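Long-range contacts in DTDP-4-dehydrorhamnose reductase, rfbD ortholog (Clostridium acetobutylicum, PDB 1VL0), which probably catalyses the reduction of dTDP-6-deoxy-L-lyxo-4-hexulose to dTDP-L-rhamnose and binds a nicotinamide dinucleotide cofactor: residues Gly105-Gln110 against Lys154-Arg159; Met13-Thr18 against Val66-Ala71. All coordinates share one frame; numbering follows the deposited sequence.

Contacts 1 and 2 are neighbouring pairings in the parallel part of one mixed sheet, their centres about 9 Å apart. Strand 66-69 from contact 2 lies beside strand 107-113 from contact 1, so the strands run in the order 13-18, 66-69, 107-113, 155-164. Two probable hydrogen bonds close the seam between the contacts. Val109 N lies 2.8 Å from Val67 O. Asn69 N lies 2.9 Å from Val109 O. Ile108 CG1 also packs on Val67 CG1 at 3.7 Å. Both contacts lead toward the dinucleotide: in contact 2 Ala71 touches the adenine, whereas the nearest atoms of the Gln110 side chain of contact 1 and the cofactor are about 6 Å apart.

Contact 1. Residues Gly105-Gln110 against Lys154-Arg159; sequences GAEIVQ and KYYIVR
Glu107 and Tyr156 both turn CG anti to their own carbonyl carbon (chi1 -58° and -48°), and this brings the carboxylate to the phenol end of the ring. Tyr156 OH donates to Glu107 OE2 at 2.5 Å, a short bond that meets the carboxylate from above its plane. The two flat groups are turned steeply, 68° apart, with Glu107 CD lying in the plane of the ring at its edge. Tyr213 OH adds a weak hydrogen bond to the same OE2 and Lys211 a long, weak ion pair, which may favour a charged carboxylate. Further along this face Val109 CG2 lies 3.6 Å from Tyr156 CD1, and Val109 CG1 meets Val158 CG2. Helix 197-210 packs over this side through Ile208, Val207 and Leu200.

Beneath the side chains, strands 107-110 and 155-159 run parallel as part of the Rossmann-type sheet of this extended short-chain reductase. The connection between them contains helix 136-151, in a beta-alpha-beta crossover. Ile108 N donates to Lys154 O at 3.0 Å, and Ile108 O accepts from Tyr156 N; two residues on, Gln110 N reaches Tyr156 O at 2.8 Å in an almost straight bond, and Gln110 O takes Val158 N. The other face carries Ile108, Gln110, Tyr155 and Ile157. There Ile108 CG2 approaches Tyr155 CB at 4.2 Å, and Gln110 CB lies 4.3 Å from Ile157 CG1, while helices 83-104 and 136-151 cover the isoleucines. The amide of Gln110 leads away from Ile157: its OE1 accepts from Asn69 ND2. Lys154 lays CB 4.1 Å from Glu107 CG, but its NZ is held by Tyr213 OH and by Ser103 OG of the second subunit.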
# COMPACT_ATOMS: atom_id res chain seq x y z
N GLY A 105 -18.12 2.37 10.04
CA GLY A 105 -18.36 3.02 8.75
C GLY A 105 -17.90 4.47 8.70
O GLY A 105 -18.32 5.20 7.77
N ALA A 106 -17.03 4.88 9.62
CA ALA A 106 -16.60 6.26 9.69
C ALA A 106 -15.39 6.57 8.81
O ALA A 106 -14.57 5.71 8.51
CB ALA A 106 -16.34 6.68 11.13
N GLU A 107 -15.30 7.83 8.39
CA GLU A 107 -14.16 8.40 7.62
C GLU A 107 -13.12 8.81 8.61
O GLU A 107 -13.43 9.04 9.77
CB GLU A 107 -14.60 9.67 6.89
CG GLU A 107 -15.78 9.52 5.92
CD GLU A 107 -16.14 10.85 5.27
OE1 GLU A 107 -16.74 11.69 5.96
OE2 GLU A 107 -15.79 11.09 4.10
N ILE A 108 -11.88 8.88 8.19
CA ILE A 108 -10.85 9.35 9.06
C ILE A 108 -10.01 10.41 8.36
O ILE A 108 -9.55 10.21 7.23
CB ILE A 108 -9.96 8.19 9.62
CG1 ILE A 108 -8.80 8.79 10.42
CG2 ILE A 108 -9.40 7.28 8.51
CD1 ILE A 108 -8.12 7.88 11.31
N VAL A 109 -9.82 11.56 9.04
CA VAL A 109 -8.83 12.53 8.62
C VAL A 109 -7.64 12.37 9.54
O VAL A 109 -7.75 12.40 10.74
CB VAL A 109 -9.29 13.99 8.69
CG1 VAL A 109 -8.21 14.94 8.26
CG2 VAL A 109 -10.50 14.22 7.80
N GLN A 110 -6.48 12.21 8.93
CA GLN A 110 -5.20 12.11 9.66
C GLN A 110 -4.27 13.27 9.24
O GLN A 110 -3.90 13.41 8.07
CB GLN A 110 -4.55 10.80 9.29
CG GLN A 110 -3.06 10.66 9.68
CD GLN A 110 -2.85 10.69 11.17
OE1 GLN A 110 -3.80 10.55 11.96
NE2 GLN A 110 -1.60 10.86 11.56
N LYS A 154 -11.94 5.01 3.39
CA LYS A 154 -12.44 6.37 3.52
C LYS A 154 -11.47 7.21 4.34
O LYS A 154 -11.73 7.56 5.47
CB LYS A 154 -13.88 6.41 4.08
CG LYS A 154 -14.89 5.85 3.09
CD LYS A 154 -16.39 5.98 3.57
CE LYS A 154 -17.36 5.83 2.37
NZ LYS A 154 -17.23 6.92 1.35
N TYR A 155 -10.30 7.53 3.74
CA TYR A 155 -9.29 8.27 4.42
C TYR A 155 -8.97 9.61 3.74
O TYR A 155 -9.10 9.77 2.52
CB TYR A 155 -7.96 7.45 4.56
CG TYR A 155 -7.23 7.31 3.28
CD1 TYR A 155 -7.49 6.25 2.44
CD2 TYR A 155 -6.28 8.25 2.89
CE1 TYR A 155 -6.82 6.13 1.23
CE2 TYR A 155 -5.62 8.14 1.66
CZ TYR A 155 -5.91 7.09 0.84
OH TYR A 155 -5.25 6.95 -0.37
N TYR A 156 -8.49 10.54 4.56
CA TYR A 156 -7.90 11.80 4.10
C TYR A 156 -6.61 11.97 4.90
O TYR A 156 -6.61 11.93 6.10
CB TYR A 156 -8.79 13.00 4.36
CG TYR A 156 -10.25 12.90 3.96
CD1 TYR A 156 -11.18 12.33 4.81
CD2 TYR A 156 -10.71 13.44 2.78
CE1 TYR A 156 -12.52 12.30 4.49
CE2 TYR A 156 -12.04 13.40 2.44
CZ TYR A 156 -12.94 12.85 3.32
OH TYR A 156 -14.28 12.78 2.96
N ILE A 157 -5.50 12.10 4.22
CA ILE A 157 -4.23 12.43 4.89
C ILE A 157 -3.91 13.84 4.45
O ILE A 157 -3.86 14.10 3.26
CB ILE A 157 -3.12 11.44 4.52
CG1 ILE A 157 -3.41 10.07 5.21
CG2 ILE A 157 -1.72 11.92 4.93
CD1 ILE A 157 -2.71 8.97 4.56
N VAL A 158 -3.76 14.73 5.42
CA VAL A 158 -3.48 16.15 5.15
C VAL A 158 -2.15 16.55 5.80
O VAL A 158 -2.05 16.59 7.05
CB VAL A 158 -4.61 17.05 5.64
CG1 VAL A 158 -4.34 18.53 5.24
CG2 VAL A 158 -6.01 16.58 5.05
N ARG A 159 -1.11 16.69 4.98
CA ARG A 159 0.22 17.05 5.44
C ARG A 159 0.33 18.54 5.58
O ARG A 159 0.03 19.28 4.66
CB ARG A 159 1.32 16.55 4.49
CG ARG A 159 1.29 15.08 4.22
CD ARG A 159 2.55 14.61 3.53
NE ARG A 159 2.54 13.17 3.26
CZ ARG A 159 2.81 12.57 2.12
NH1 ARG A 159 3.13 13.26 1.03
NH2 ARG A 159 2.75 11.24 2.08

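Contact 2. Residues Met13-Thr18 against Val66-Ala71; sequences MKILIT and VVINCA. With NAI (1,4-dihydronicotinamide adenine dinucleotide), chain D.
At the adenine side of the dinucleotide pocket, strand 13-18 pairs with 66-69, and the chain beyond the second strand carries Cys70 and Ala71 to the cofactor. Ala71 CB lies 3.3 Å from N3A of the adenine. Two residues earlier, Asn69 OD1 takes two donors from opposite faces of its amide plane: Thr18 OG1 at 2.6 Å and Ala71 N at 3.2 Å. The second bond makes an Asx turn, and the pair together fix the amide. Thr18 meets its partner because chi1 of 54° sets OG1 between the backbone N and the carbonyl carbon.

The two strands are parallel, inner members of the Rossmann-type sheet, followed by helices 23-32 and 76-81. Their backbone ladder runs from Val66 N, which gives Lys14 O a bond of 3.3 Å, to Cys70 N, which donates to Thr18 O at 2.8 Å. On one face Leu16 and Val67 lie side by side, CD2 to CG2 at 3.8 Å. On the other, the side chains of Ile15 and Ile68 cross, CG2 of Ile15 3.8 Å from CD1 of Ile68, and Ile17 CG2 meets Cys70 SG, with Ile28 of helix 23-32 packed on Ile17 and Ile68.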
# COMPACT_ATOMS: atom_id res chain seq x y z
N MSE A 13 -24.63 14.96 11.51
CA MSE A 13 -23.28 14.44 11.37
C MSE A 13 -22.51 14.56 12.68
O MSE A 13 -22.46 15.63 13.28
CB MSE A 13 -22.53 15.17 10.27
CG MSE A 13 -21.61 14.26 9.48
SE MSE A 13 -20.15 15.27 8.73
CE MSE A 13 -21.09 16.94 8.19
N LYS A 14 -21.87 13.47 13.07
CA LYS A 14 -21.13 13.41 14.30
C LYS A 14 -19.62 13.35 13.97
O LYS A 14 -19.13 12.42 13.33
CB LYS A 14 -21.61 12.19 15.06
CG LYS A 14 -21.47 12.29 16.56
CD LYS A 14 -21.81 10.96 17.23
CE LYS A 14 -23.31 10.70 17.42
NZ LYS A 14 -23.49 9.79 18.59
N ILE A 15 -18.89 14.35 14.45
CA ILE A 15 -17.48 14.48 14.24
C ILE A 15 -16.71 14.37 15.54
O ILE A 15 -16.78 15.24 16.37
CB ILE A 15 -17.17 15.81 13.56
CG1 ILE A 15 -17.87 15.86 12.20
CG2 ILE A 15 -15.65 15.94 13.36
CD1 ILE A 15 -17.73 17.16 11.45
N LEU A 16 -15.93 13.30 15.67
CA LEU A 16 -14.99 13.16 16.75
C LEU A 16 -13.70 13.84 16.39
O LEU A 16 -13.13 13.60 15.30
CB LEU A 16 -14.72 11.68 17.03
CG LEU A 16 -13.59 11.34 17.99
CD1 LEU A 16 -13.88 11.82 19.43
CD2 LEU A 16 -13.36 9.83 17.99
N ILE A 17 -13.22 14.70 17.30
CA ILE A 17 -11.91 15.31 17.15
C ILE A 17 -11.03 14.81 18.25
O ILE A 17 -11.38 14.94 19.43
CB ILE A 17 -12.00 16.86 17.21
CG1 ILE A 17 -12.95 17.38 16.15
CG2 ILE A 17 -10.58 17.50 17.02
CD1 ILE A 17 -13.36 18.84 16.39
N THR A 18 -9.89 14.23 17.89
CA THR A 18 -8.88 13.84 18.87
C THR A 18 -7.78 14.87 18.89
O THR A 18 -7.43 15.45 17.81
CB THR A 18 -8.33 12.40 18.65
OG1 THR A 18 -7.86 12.23 17.34
CG2 THR A 18 -9.42 11.42 18.71
N VAL A 66 -17.15 10.73 11.32
CA VAL A 66 -15.80 11.20 10.92
C VAL A 66 -15.02 11.32 12.18
O VAL A 66 -15.57 11.74 13.21
CB VAL A 66 -15.78 12.61 10.31
CG1 VAL A 66 -14.37 12.89 9.67
CG2 VAL A 66 -16.90 12.82 9.32
N VAL A 67 -13.75 10.90 12.12
CA VAL A 67 -12.80 11.23 13.14
C VAL A 67 -11.75 12.08 12.46
O VAL A 67 -11.26 11.76 11.38
CB VAL A 67 -12.17 9.96 13.85
CG1 VAL A 67 -11.52 9.01 12.87
CG2 VAL A 67 -11.13 10.37 14.94
N ILE A 68 -11.43 13.20 13.11
CA ILE A 68 -10.31 14.03 12.74
C ILE A 68 -9.24 13.90 13.80
O ILE A 68 -9.42 14.31 14.94
CB ILE A 68 -10.71 15.51 12.58
CG1 ILE A 68 -11.84 15.62 11.58
CG2 ILE A 68 -9.58 16.33 12.03
CD1 ILE A 68 -12.48 17.00 11.48
N ASN A 69 -8.09 13.38 13.40
CA ASN A 69 -7.04 13.16 14.38
C ASN A 69 -6.01 14.28 14.38
O ASN A 69 -5.17 14.36 13.46
CB ASN A 69 -6.34 11.85 14.16
CG ASN A 69 -5.29 11.60 15.19
OD1 ASN A 69 -5.45 12.01 16.34
ND2 ASN A 69 -4.24 10.91 14.82
N CYS A 70 -6.07 15.12 15.42
CA CYS A 70 -5.13 16.23 15.60
C CYS A 70 -4.12 15.95 16.69
O CYS A 70 -3.28 16.79 16.98
CB CYS A 70 -5.90 17.52 15.95
SG CYS A 70 -7.15 17.93 14.71
N ALA A 71 -4.19 14.78 17.30
CA ALA A 71 -3.28 14.41 18.38
C ALA A 71 -1.94 14.00 17.77
O ALA A 71 -1.93 13.30 16.78
CB ALA A 71 -3.84 13.25 19.15
PA NAI D . -0.67 20.50 19.31
O1A NAI D . 0.65 20.04 19.87
O2A NAI D . -0.93 21.98 19.49
O5B NAI D . -1.80 19.55 19.94
C5B NAI D . -1.60 18.15 19.83
C4B NAI D . -2.48 17.40 20.82
O4B NAI D . -2.01 16.06 20.97
C3B NAI D . -2.49 17.95 22.25
O3B NAI D . -3.76 18.48 22.57
C2B NAI D . -2.14 16.71 23.08
O2B NAI D . -2.66 16.69 24.41
C1B NAI D . -2.66 15.62 22.14
N9A NAI D . -2.39 14.21 22.48
C8A NAI D . -1.18 13.70 22.85
N7A NAI D . -1.33 12.39 23.11
C5A NAI D . -2.62 12.02 22.94
C6A NAI D . -3.28 10.80 23.08
N6A NAI D . -2.63 9.72 23.48
N1A NAI D . -4.63 10.73 22.83
C2A NAI D . -5.32 11.87 22.42
N3A NAI D . -4.69 13.08 22.30
C4A NAI D . -3.33 13.17 22.54
O3 NAI D . -0.75 20.05 17.77
PN NAI D . -0.90 21.00 16.47
O1N NAI D . -2.32 21.30 16.20
O2N NAI D . 0.19 22.01 16.51
O5D NAI D . -0.61 19.88 15.34
C5D NAI D . -1.71 19.30 14.66
C4D NAI D . -1.20 18.30 13.65
O4D NAI D . -0.31 18.93 12.70
C3D NAI D . -0.43 17.15 14.30
O3D NAI D . -0.99 15.99 13.75
C2D NAI D . 1.03 17.35 13.89
O2D NAI D . 1.83 16.18 13.71
C1D NAI D . 0.84 18.10 12.56
N1N NAI D . 1.96 18.96 12.21
C2N NAI D . 2.16 20.12 12.92
C3N NAI D . 3.22 20.95 12.55
C7N NAI D . 3.70 22.02 13.48
O7N NAI D . 4.54 23.01 12.95
N7N NAI D . 3.32 22.03 14.76
C4N NAI D . 4.04 20.59 11.47
C5N NAI D . 3.83 19.41 10.76
C6N NAI D . 2.77 18.61 11.16